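Local coordinates for probable starch synthase 4, chloroplastic/amyloplastic (Arabidopsis thaliana, PDB 6GNE), which belongs to the GT-B glycosyltransferases, as a probable starch synthase, and is modelled with adenosine-5'-diphosphate and glycan bound, at residues 298-303 / 340-345; 308-313 / 457-462; 332-337 / 453-458; 426-431 / 439-444. One frame throughout, in Å; residues are numbered along the deposited sequence.

Interaction 1 (298-303 / 340-345); sequences KQLGLS and QFVLLG. With ADP (adenosine-5'-diphosphate), chain F.
From Leu300 to Ser303 the chain runs almost antiparallel to Gln340–Val342, with end-to-end directions 176° apart and Leu302 CA 8.2 Å from Gln340 CA. At that spacing the backbones do not pair, and side chains fill the gap. Gln340 makes the polar link. Its CG lies anti to the carbonyl carbon (chi1 -55°), and the chain beyond is extended. The amide nitrogen NE2 donates to Ser303 O at 2.8 Å, with an N-H...O angle of 152°. The donor lies in the carbonyl plane, on a lone pair of the oxygen. The other amide atom, OE1, accepts from Arg297 NE, so both ends of the buried amide have a partner. The apolar part centres on one methyl. Val342 CG2 meets Leu302 CD1 at 3.9 Å and Leu300 CD1 at 4.0 Å. Leu300 comes tip to tip with the valine, whereas Leu302 crosses it at a slant. Between the two leucines, Gly301, the first residue past the helix, has positive phi. Further along the strand, Leu344 CG lies 3.8 Å from N1 of ADP, and Gly345 CA lies 3.5 Å from its N6. The contact thus joins the C-terminal end of helix 287-300 and the loop after it to strand 340-346. Strand 369-372 borders it through Leu372 and Arg370, strand 311-317 through Leu311, and helix 377-386 through Ile383.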
# COMPACT_ATOMS: atom_id res chain seq x y z
N LYS A 298 27.73 -5.86 9.61
CA LYS A 298 28.88 -4.96 9.74
C LYS A 298 28.41 -3.50 9.89
O LYS A 298 28.90 -2.77 10.74
CB LYS A 298 29.83 -5.17 8.54
CG LYS A 298 31.06 -4.32 8.46
CD LYS A 298 32.21 -5.08 7.80
CE LYS A 298 32.96 -5.99 8.79
NZ LYS A 298 34.31 -6.46 8.31
N GLN A 299 27.44 -3.07 9.09
CA GLN A 299 26.95 -1.70 9.21
C GLN A 299 26.30 -1.47 10.59
O GLN A 299 26.49 -0.42 11.17
CB GLN A 299 25.98 -1.34 8.09
CG GLN A 299 25.43 0.08 8.17
CD GLN A 299 24.45 0.37 7.04
OE1 GLN A 299 24.88 0.56 5.92
NE2 GLN A 299 23.14 0.40 7.33
N LEU A 300 25.53 -2.44 11.08
CA LEU A 300 24.76 -2.28 12.33
C LEU A 300 25.52 -2.64 13.59
O LEU A 300 25.08 -2.28 14.67
CB LEU A 300 23.47 -3.09 12.27
CG LEU A 300 22.51 -2.68 11.17
CD1 LEU A 300 21.30 -3.60 11.18
CD2 LEU A 300 22.08 -1.22 11.26
N GLY A 301 26.65 -3.33 13.46
CA GLY A 301 27.41 -3.79 14.62
C GLY A 301 26.88 -5.08 15.22
O GLY A 301 27.10 -5.31 16.40
N LEU A 302 26.20 -5.90 14.41
CA LEU A 302 25.78 -7.24 14.80
C LEU A 302 26.90 -8.25 14.59
O LEU A 302 27.70 -8.11 13.69
CB LEU A 302 24.58 -7.67 13.98
CG LEU A 302 23.33 -6.82 13.99
CD1 LEU A 302 22.41 -7.28 12.85
CD2 LEU A 302 22.63 -6.89 15.34
N SER A 303 26.93 -9.29 15.42
CA SER A 303 27.96 -10.31 15.35
C SER A 303 27.86 -11.20 14.11
O SER A 303 26.79 -11.68 13.77
CB SER A 303 27.91 -11.19 16.59
OG SER A 303 28.84 -12.25 16.52
N GLN A 340 19.16 -13.69 15.23
CA GLN A 340 19.29 -12.24 15.30
C GLN A 340 18.04 -11.58 14.73
O GLN A 340 17.30 -12.20 13.98
CB GLN A 340 20.51 -11.78 14.52
CG GLN A 340 21.82 -12.44 14.95
CD GLN A 340 23.01 -12.03 14.11
OE1 GLN A 340 22.94 -12.01 12.89
NE2 GLN A 340 24.13 -11.71 14.76
N PHE A 341 17.80 -10.33 15.10
CA PHE A 341 16.60 -9.61 14.72
C PHE A 341 16.90 -8.13 14.37
O PHE A 341 17.51 -7.40 15.17
CB PHE A 341 15.60 -9.66 15.88
CG PHE A 341 14.19 -9.36 15.49
CD1 PHE A 341 13.77 -8.07 15.26
CD2 PHE A 341 13.30 -10.39 15.32
CE1 PHE A 341 12.48 -7.79 14.87
CE2 PHE A 341 11.99 -10.13 14.92
CZ PHE A 341 11.58 -8.84 14.68
N VAL A 342 16.42 -7.70 13.21
CA VAL A 342 16.51 -6.32 12.76
C VAL A 342 15.12 -5.78 12.49
O VAL A 342 14.43 -6.31 11.62
CB VAL A 342 17.34 -6.20 11.46
CG1 VAL A 342 17.37 -4.76 11.00
CG2 VAL A 342 18.77 -6.60 11.74
N LEU A 343 14.73 -4.74 13.22
CA LEU A 343 13.45 -4.09 13.01
C LEU A 343 13.70 -2.73 12.37
O LEU A 343 14.54 -1.94 12.84
CB LEU A 343 12.69 -3.88 14.33
CG LEU A 343 11.38 -3.09 14.29
CD1 LEU A 343 10.35 -3.79 13.41
CD2 LEU A 343 10.80 -2.96 15.67
N LEU A 344 12.96 -2.46 11.30
CA LEU A 344 12.87 -1.13 10.74
C LEU A 344 11.40 -0.74 10.74
O LEU A 344 10.61 -1.31 10.03
CB LEU A 344 13.43 -1.14 9.32
CG LEU A 344 13.34 0.17 8.54
CD1 LEU A 344 14.06 1.25 9.31
CD2 LEU A 344 13.99 -0.07 7.17
N GLY A 345 11.04 0.23 11.57
CA GLY A 345 9.65 0.67 11.61
C GLY A 345 9.49 1.89 12.47
O GLY A 345 10.27 2.11 13.39
PB ADP F . 0.93 -0.82 4.64
O1B ADP F . 0.30 -0.31 3.37
O2B ADP F . 2.05 -0.01 5.21
O3B ADP F . -0.12 -1.12 5.68
PA ADP F . 2.09 -2.74 2.82
O1A ADP F . 2.80 -4.04 3.05
O2A ADP F . 0.95 -2.81 1.84
O3A ADP F . 1.62 -2.23 4.27
O5' ADP F . 3.10 -1.61 2.29
C5' ADP F . 4.27 -1.23 3.02
C4' ADP F . 5.36 -0.55 2.17
O4' ADP F . 6.02 0.46 2.94
C3' ADP F . 6.46 -1.50 1.75
O3' ADP F . 7.06 -1.00 0.56
C2' ADP F . 7.47 -1.38 2.87
O2' ADP F . 8.78 -1.74 2.48
C1' ADP F . 7.38 0.08 3.18
N9 ADP F . 7.71 0.42 4.58
C8 ADP F . 6.93 0.27 5.66
N7 ADP F . 7.55 0.74 6.77
C5 ADP F . 8.76 1.20 6.40
C6 ADP F . 9.94 1.82 7.08
N6 ADP F . 9.93 2.03 8.42
N1 ADP F . 11.01 2.15 6.30
C2 ADP F . 11.00 1.91 4.96
N3 ADP F . 9.97 1.35 4.31
C4 ADP F . 8.85 0.98 4.96

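Interaction 2 (308-313 / 457-462)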
# COMPACT_ATOMS: atom_id res chain seq x y z
N ARG A 308 25.36 -19.70 9.99
CA ARG A 308 24.07 -20.32 10.33
C ARG A 308 23.38 -19.82 11.61
O ARG A 308 22.74 -20.57 12.32
CB ARG A 308 24.22 -21.86 10.35
CG ARG A 308 24.29 -22.45 8.95
CD ARG A 308 22.89 -22.73 8.40
NE ARG A 308 22.65 -22.02 7.15
CZ ARG A 308 21.54 -22.09 6.46
NH1 ARG A 308 21.42 -21.34 5.38
NH2 ARG A 308 20.51 -22.82 6.85
N ARG A 309 23.44 -18.51 11.82
CA ARG A 309 22.54 -17.86 12.74
C ARG A 309 21.51 -17.13 11.85
O ARG A 309 21.89 -16.26 11.08
CB ARG A 309 23.31 -16.91 13.64
CG ARG A 309 22.52 -16.46 14.83
CD ARG A 309 23.31 -15.60 15.81
NE ARG A 309 23.63 -16.29 17.05
CZ ARG A 309 22.96 -16.23 18.22
NH1 ARG A 309 23.44 -16.92 19.25
NH2 ARG A 309 21.86 -15.49 18.41
N PRO A 310 20.22 -17.51 11.92
CA PRO A 310 19.23 -16.88 11.06
C PRO A 310 18.93 -15.42 11.47
O PRO A 310 18.78 -15.13 12.65
CB PRO A 310 18.00 -17.77 11.24
CG PRO A 310 18.14 -18.29 12.61
CD PRO A 310 19.61 -18.48 12.83
N LEU A 311 18.91 -14.53 10.48
CA LEU A 311 18.57 -13.13 10.67
C LEU A 311 17.09 -12.95 10.35
O LEU A 311 16.66 -13.21 9.24
CB LEU A 311 19.41 -12.24 9.75
CG LEU A 311 19.15 -10.74 9.82
CD1 LEU A 311 19.61 -10.19 11.16
CD2 LEU A 311 19.90 -10.03 8.70
N VAL A 312 16.32 -12.53 11.34
CA VAL A 312 14.88 -12.30 11.19
C VAL A 312 14.71 -10.80 10.98
O VAL A 312 15.19 -10.00 11.77
CB VAL A 312 14.10 -12.72 12.46
CG1 VAL A 312 12.61 -12.41 12.29
CG2 VAL A 312 14.30 -14.21 12.76
N GLY A 313 14.06 -10.43 9.90
CA GLY A 313 13.79 -9.01 9.61
C GLY A 313 12.31 -8.69 9.73
O GLY A 313 11.43 -9.58 9.64
N ARG A 457 9.34 -23.87 13.88
CA ARG A 457 9.50 -24.67 12.67
C ARG A 457 10.40 -24.01 11.66
O ARG A 457 11.21 -24.65 11.05
CB ARG A 457 8.16 -25.05 12.03
CG ARG A 457 7.36 -26.01 12.91
CD ARG A 457 6.02 -26.40 12.31
NE ARG A 457 5.07 -25.29 12.22
CZ ARG A 457 4.73 -24.64 11.10
NH1 ARG A 457 3.89 -23.64 11.16
NH2 ARG A 457 5.21 -25.00 9.90
N ALA A 458 10.31 -22.70 11.54
CA ALA A 458 11.14 -21.97 10.61
C ALA A 458 12.62 -22.05 11.02
O ALA A 458 13.48 -22.30 10.17
CB ALA A 458 10.69 -20.53 10.52
N PHE A 459 12.90 -21.89 12.31
CA PHE A 459 14.28 -22.04 12.82
C PHE A 459 14.82 -23.44 12.67
O PHE A 459 15.96 -23.61 12.28
CB PHE A 459 14.41 -21.59 14.29
CG PHE A 459 14.65 -20.12 14.45
CD1 PHE A 459 13.81 -19.19 13.83
CD2 PHE A 459 15.71 -19.66 15.20
CE1 PHE A 459 14.04 -17.84 13.97
CE2 PHE A 459 15.94 -18.31 15.36
CZ PHE A 459 15.10 -17.40 14.74
N ASN A 460 13.99 -24.44 12.94
CA ASN A 460 14.32 -25.87 12.68
C ASN A 460 14.67 -26.12 11.22
O ASN A 460 15.73 -26.67 10.93
CB ASN A 460 13.16 -26.81 13.10
CG ASN A 460 13.08 -27.03 14.63
OD1 ASN A 460 13.81 -26.41 15.44
ND2 ASN A 460 12.16 -27.91 15.03
N HIS A 461 13.78 -25.72 10.30
CA HIS A 461 14.02 -25.88 8.86
C HIS A 461 15.33 -25.20 8.42
O HIS A 461 16.12 -25.81 7.71
CB HIS A 461 12.83 -25.38 8.02
CG HIS A 461 11.73 -26.38 7.86
ND1 HIS A 461 11.62 -27.19 6.74
CD2 HIS A 461 10.69 -26.72 8.66
CE1 HIS A 461 10.55 -27.97 6.87
NE2 HIS A 461 9.96 -27.71 8.02
N TYR A 462 15.57 -23.97 8.89
CA TYR A 462 16.78 -23.23 8.54
C TYR A 462 18.04 -23.95 9.03
O TYR A 462 18.96 -24.14 8.27
CB TYR A 462 16.72 -21.79 9.10
CG TYR A 462 17.97 -20.98 8.87
CD1 TYR A 462 19.03 -21.02 9.77
CD2 TYR A 462 18.12 -20.18 7.72
CE1 TYR A 462 20.19 -20.28 9.55
CE2 TYR A 462 19.28 -19.43 7.50
CZ TYR A 462 20.31 -19.49 8.41
OH TYR A 462 21.46 -18.78 8.21
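Pro310 is wedged between two aromatic rings of helix 448-464, those of Phe459 and Tyr462. This is the tightly packed, buried part of the contact. Pro310 CB sits over one face of Tyr462, 3.8 Å from the ring centroid, in a CH-pi contact. Its neighbour CG does the same to Phe459, also 3.8 Å from the centroid and displaced toward the rim. Val312 CG2 completes the apolar patch from the side. It meets Phe459 at the ring edge, 3.8 Å from CZ, and the two side chains cross at about a right angle. Tyr462 CG is anti to the backbone N (chi1 176°), and the ring extends between Pro310 and Arg308.

The side nearer solvent is built differently. Arg308 is partly exposed, and its guanidinium lies flat on the face of Tyr462 opposite Pro310. The planes are 4° apart. Arg308 CZ is 3.7 Å from the centroid of the Tyr462 ring, a cation-pi stack. The arginine chain bends at chi2 and chi3 on its way there, and its CD also passes near the ring, 3.8 Å from Tyr462 CE1. A long, weak ion pair links Arg308 NE to Glu466. Trp469 meets Tyr462 edge-to-face.

The tyrosine ring is therefore sandwiched, with aliphatic C-H groups on one face and a cation on the other. The contact across the segments rests on ring faces, dispersion and probably electrostatic attraction between the guanidinium and the pi cloud.

Interaction 3 (332-337 / 453-458); sequences YRTLEL and YALERA
Leu337 N donates to Arg333 O at 2.8 Å, a backbone bond near the end of helix 324-336, and both residues point their CB atoms toward Leu455 of helix 448-464. One methyl, Leu455 CD2, does most of the touching. It lies 3.5 Å from Arg333 CG and 3.9 Å from Leu337 CD2. The Thr334 side chain crosses Leu455 at about a right angle, with OG1 4.1 Å from the same CD2. That hydroxyl is hydrogen-bonded to Ala330 O in its own helix. Leu455 CG stands anti to the backbone N (chi1 -168°), and CD2 beyond it meets the facing segment. Leu337 CD2 also reaches Glu456 CA at 4.2 Å.

Arg333 bends at chi2 (57°), where CD turns aside. Beyond the bend, NH1 forms a salt bridge with Glu336 OE1 at 2.8 Å, though the hydrogen bond in it is weak. Glu456 carries the opposite charge on the facing helix, but Arg333 NH2 remains 6.7 Å from Glu456 OE2. The end of helix 324-336, with Leu337 just beyond it, therefore meets helix 448-464 mainly through carbon atoms, including the aliphatic stem of the arginine, while its charged end pairs within its own helix. Any pull from Glu456 would act only at long range.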
# COMPACT_ATOMS: atom_id res chain seq x y z
N TYR A 332 12.20 -11.00 21.25
CA TYR A 332 12.75 -11.80 22.34
C TYR A 332 12.80 -13.28 22.03
O TYR A 332 13.74 -13.95 22.41
CB TYR A 332 11.98 -11.55 23.66
CG TYR A 332 12.09 -10.14 24.14
CD1 TYR A 332 13.16 -9.74 24.88
CD2 TYR A 332 11.11 -9.18 23.80
CE1 TYR A 332 13.27 -8.43 25.32
CE2 TYR A 332 11.19 -7.86 24.23
CZ TYR A 332 12.28 -7.48 25.00
OH TYR A 332 12.43 -6.20 25.46
N ARG A 333 11.81 -13.77 21.32
CA ARG A 333 11.77 -15.19 21.00
C ARG A 333 12.90 -15.57 20.02
O ARG A 333 13.54 -16.63 20.16
CB ARG A 333 10.41 -15.57 20.43
CG ARG A 333 10.19 -17.07 20.30
CD ARG A 333 10.37 -17.75 21.65
NE ARG A 333 9.79 -19.08 21.66
CZ ARG A 333 9.70 -19.85 22.73
NH1 ARG A 333 10.17 -19.45 23.91
NH2 ARG A 333 9.11 -21.03 22.64
N THR A 334 13.09 -14.72 19.03
CA THR A 334 14.13 -14.88 18.05
C THR A 334 15.47 -14.98 18.75
O THR A 334 16.28 -15.86 18.43
CB THR A 334 14.15 -13.71 17.06
OG1 THR A 334 12.98 -13.76 16.24
CG2 THR A 334 15.38 -13.76 16.18
N LEU A 335 15.70 -14.06 19.66
CA LEU A 335 16.88 -14.07 20.47
C LEU A 335 16.99 -15.37 21.33
O LEU A 335 18.04 -16.00 21.38
CB LEU A 335 16.86 -12.84 21.37
CG LEU A 335 18.04 -12.62 22.29
CD1 LEU A 335 19.30 -12.45 21.47
CD2 LEU A 335 17.82 -11.42 23.15
N GLU A 336 15.90 -15.77 21.97
CA GLU A 336 15.88 -16.97 22.79
C GLU A 336 16.25 -18.23 21.97
O GLU A 336 16.96 -19.11 22.45
CB GLU A 336 14.50 -17.14 23.43
CG GLU A 336 14.39 -18.31 24.39
CD GLU A 336 13.06 -18.36 25.13
OE1 GLU A 336 12.11 -17.63 24.75
OE2 GLU A 336 12.96 -19.18 26.05
N LEU A 337 15.77 -18.26 20.73
CA LEU A 337 15.98 -19.38 19.82
C LEU A 337 17.36 -19.37 19.14
O LEU A 337 17.64 -20.27 18.34
CB LEU A 337 14.87 -19.44 18.77
CG LEU A 337 13.67 -20.39 18.98
CD1 LEU A 337 13.13 -20.34 20.38
CD2 LEU A 337 12.55 -20.05 18.01
N TYR A 453 4.99 -21.56 17.37
CA TYR A 453 5.05 -22.79 16.59
C TYR A 453 5.54 -22.54 15.16
O TYR A 453 6.36 -23.30 14.66
CB TYR A 453 3.71 -23.53 16.61
CG TYR A 453 3.76 -24.93 16.02
CD1 TYR A 453 4.70 -25.88 16.49
CD2 TYR A 453 2.88 -25.32 14.97
CE1 TYR A 453 4.76 -27.15 15.96
CE2 TYR A 453 2.94 -26.59 14.42
CZ TYR A 453 3.87 -27.50 14.93
OH TYR A 453 3.94 -28.78 14.41
N ALA A 454 5.08 -21.48 14.52
CA ALA A 454 5.61 -21.11 13.21
C ALA A 454 7.09 -20.73 13.27
O ALA A 454 7.87 -21.14 12.41
CB ALA A 454 4.80 -19.99 12.58
N LEU A 455 7.48 -19.94 14.26
CA LEU A 455 8.87 -19.52 14.39
C LEU A 455 9.80 -20.72 14.69
O LEU A 455 10.86 -20.85 14.07
CB LEU A 455 8.99 -18.45 15.46
CG LEU A 455 10.33 -17.72 15.50
CD1 LEU A 455 10.45 -16.74 14.35
CD2 LEU A 455 10.50 -16.94 16.80
N GLU A 456 9.39 -21.58 15.62
CA GLU A 456 10.11 -22.82 15.96
C GLU A 456 10.38 -23.64 14.69
O GLU A 456 11.52 -24.02 14.44
CB GLU A 456 9.31 -23.64 16.98
CG GLU A 456 9.87 -25.00 17.40
CD GLU A 456 8.89 -25.86 18.24
OE1 GLU A 456 7.65 -25.77 18.07
OE2 GLU A 456 9.34 -26.68 19.08
N ARG A 457 9.34 -23.87 13.88
CA ARG A 457 9.50 -24.67 12.67
C ARG A 457 10.40 -24.01 11.66
O ARG A 457 11.21 -24.65 11.05
CB ARG A 457 8.16 -25.05 12.03
CG ARG A 457 7.36 -26.01 12.91
CD ARG A 457 6.02 -26.40 12.31
NE ARG A 457 5.07 -25.29 12.22
CZ ARG A 457 4.73 -24.64 11.10
NH1 ARG A 457 3.89 -23.64 11.16
NH2 ARG A 457 5.21 -25.00 9.90
N ALA A 458 10.31 -22.70 11.54
CA ALA A 458 11.14 -21.97 10.61
C ALA A 458 12.62 -22.05 11.02
O ALA A 458 13.48 -22.30 10.17
CB ALA A 458 10.69 -20.53 10.52

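Interaction 4 (426-431 / 439-444)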
# COMPACT_ATOMS: atom_id res chain seq x y z
N PHE A 426 1.93 -19.55 2.14
CA PHE A 426 1.47 -20.92 2.28
C PHE A 426 2.54 -21.76 3.00
O PHE A 426 3.67 -21.92 2.53
CB PHE A 426 1.21 -21.49 0.89
CG PHE A 426 0.22 -20.70 0.09
CD1 PHE A 426 -1.16 -20.87 0.27
CD2 PHE A 426 0.67 -19.77 -0.84
CE1 PHE A 426 -2.07 -20.14 -0.47
CE2 PHE A 426 -0.25 -19.00 -1.59
CZ PHE A 426 -1.61 -19.19 -1.41
N ASP A 427 2.14 -22.32 4.14
CA ASP A 427 3.01 -23.12 5.01
C ASP A 427 3.57 -24.37 4.31
O ASP A 427 2.81 -25.18 3.77
CB ASP A 427 2.22 -23.53 6.27
CG ASP A 427 3.10 -23.98 7.40
OD1 ASP A 427 3.48 -25.17 7.43
OD2 ASP A 427 3.40 -23.14 8.28
N ILE A 428 4.90 -24.51 4.36
CA ILE A 428 5.58 -25.69 3.77
C ILE A 428 5.32 -27.02 4.49
O ILE A 428 5.51 -28.07 3.89
CB ILE A 428 7.12 -25.49 3.61
CG1 ILE A 428 7.85 -25.53 4.96
CG2 ILE A 428 7.40 -24.19 2.87
CD1 ILE A 428 9.35 -25.31 4.90
N ASP A 429 4.86 -26.99 5.74
CA ASP A 429 4.48 -28.20 6.48
C ASP A 429 2.97 -28.59 6.37
O ASP A 429 2.59 -29.60 6.91
CB ASP A 429 4.94 -28.12 7.95
CG ASP A 429 6.49 -28.03 8.10
OD1 ASP A 429 7.28 -28.61 7.30
OD2 ASP A 429 6.96 -27.35 9.06
N ASP A 430 2.13 -27.84 5.67
CA ASP A 430 0.71 -28.23 5.46
C ASP A 430 0.54 -29.07 4.17
O ASP A 430 0.62 -28.55 3.04
CB ASP A 430 -0.17 -26.96 5.39
CG ASP A 430 -1.68 -27.26 5.31
OD1 ASP A 430 -2.09 -28.43 5.18
OD2 ASP A 430 -2.46 -26.28 5.36
N ASP A 431 0.32 -30.36 4.33
CA ASP A 431 0.17 -31.30 3.21
C ASP A 431 -0.97 -30.94 2.26
O ASP A 431 -0.84 -31.18 1.07
CB ASP A 431 -0.06 -32.75 3.69
CG ASP A 431 1.11 -33.30 4.52
OD1 ASP A 431 2.09 -32.55 4.78
OD2 ASP A 431 1.06 -34.48 4.93
N ASN A 439 5.52 -21.72 0.29
CA ASN A 439 6.61 -20.73 0.24
C ASN A 439 7.06 -20.16 1.56
O ASN A 439 7.89 -19.27 1.56
CB ASN A 439 6.21 -19.58 -0.68
CG ASN A 439 4.94 -18.87 -0.22
OD1 ASN A 439 4.46 -19.09 0.91
ND2 ASN A 439 4.41 -18.00 -1.07
N GLY A 440 6.54 -20.64 2.69
CA GLY A 440 6.84 -20.01 3.97
C GLY A 440 6.21 -20.71 5.15
O GLY A 440 6.03 -21.93 5.16
N PHE A 441 5.89 -19.92 6.17
CA PHE A 441 5.32 -20.44 7.41
C PHE A 441 4.19 -19.57 7.86
O PHE A 441 4.30 -18.36 7.79
CB PHE A 441 6.39 -20.45 8.50
CG PHE A 441 7.57 -21.30 8.18
CD1 PHE A 441 8.64 -20.78 7.49
CD2 PHE A 441 7.59 -22.62 8.55
CE1 PHE A 441 9.72 -21.56 7.17
CE2 PHE A 441 8.68 -23.42 8.25
CZ PHE A 441 9.74 -22.89 7.52
N THR A 442 3.08 -20.20 8.28
CA THR A 442 1.90 -19.46 8.74
C THR A 442 1.40 -19.92 10.09
O THR A 442 1.77 -20.95 10.57
CB THR A 442 0.74 -19.52 7.70
OG1 THR A 442 0.18 -20.85 7.59
CG2 THR A 442 1.18 -19.05 6.31
N PHE A 443 0.56 -19.11 10.70
CA PHE A 443 -0.18 -19.51 11.91
C PHE A 443 -1.56 -18.84 11.92
O PHE A 443 -1.75 -17.79 11.30
CB PHE A 443 0.62 -19.17 13.18
CG PHE A 443 0.89 -17.71 13.38
CD1 PHE A 443 1.91 -17.07 12.72
CD2 PHE A 443 0.11 -16.99 14.27
CE1 PHE A 443 2.16 -15.73 12.94
CE2 PHE A 443 0.33 -15.62 14.49
CZ PHE A 443 1.35 -14.99 13.82
N GLN A 444 -2.49 -19.45 12.64
CA GLN A 444 -3.85 -18.99 12.67
C GLN A 444 -4.08 -17.92 13.76
O GLN A 444 -4.36 -16.77 13.47
CB GLN A 444 -4.80 -20.18 12.82
CG GLN A 444 -6.27 -19.87 12.49
CD GLN A 444 -6.48 -19.37 11.02
OE1 GLN A 444 -6.56 -20.19 10.07
NE2 GLN A 444 -6.55 -18.01 10.84
O HOH W 1 -0.62 -21.53 5.18
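Phe426 and Asn439 hold each other by backbone and side chain. Phe426 N donates to Asn439 OD1 at 2.9 Å, nearly straight at 172°. Phe426 O in turn accepts from two donors: Asn439 N at 2.9 Å, in the carbonyl plane, and Gly440 N at 3.1 Å, from well above it. Two residues on, Ile428 N donates to Gly440 O at 2.9 Å; between them Asp427 forms a single beta bridge with Gly440. Asp427 binds with its carboxylate. CG is anti to the backbone N (chi1 -163°), and OD2 takes Thr442 N at 3.0 Å on its anti lone pair. OD1 accepts from Asp429 N, closing an Asx turn within a type I beta turn. Ile428 CD1 packs against the Phe441 ring, 3.6 Å from CZ. A water links Asp427 N to Thr442 OG1.

The second shell fixes these groups. Arg457 of helix 448-464 forms salt bridges with Asp427 OD2 and Asp429 OD2, so OD2 of Asp427 is held from both the strand and the helix. Asn439 ND2 is anchored on Ser424 O. Backbone bonds join Phe441 to Pro413 and Ala415 of the adjoining strand. The turn thus packs beside strand 441-443, an outermost strand of the parallel six-stranded sheet. The strand order of this sheet, 3-2-1-4-5-6, is that of a Rossmann-like fold; GT-B proteins have two such domains.

Interactions 2 and 3 lie closest, with centres about 8 Å apart. Both use helix 448-464, and Phe459 and Val312 of the first pack on Thr334 of the second. Interaction 1 joins interaction 2 within the sheet: Gln340 O lies 2.8 Å from Val312 N, a probable hydrogen bond between neighbouring strands. Interaction 4 meets helix 448-464 where Phe441 CZ lies 3.5 Å from Ala458 CA. It lies about 26 Å from interaction 1, centre to centre, with no touch. Of the four, interaction 1 contains ADP-pocket residues, Leu344 and Gly345. Interactions 1 and 2 pack helices 287-300 and 448-464 on one sheet; interaction 3 joins two helices, and interaction 4 a turn to an outermost strand.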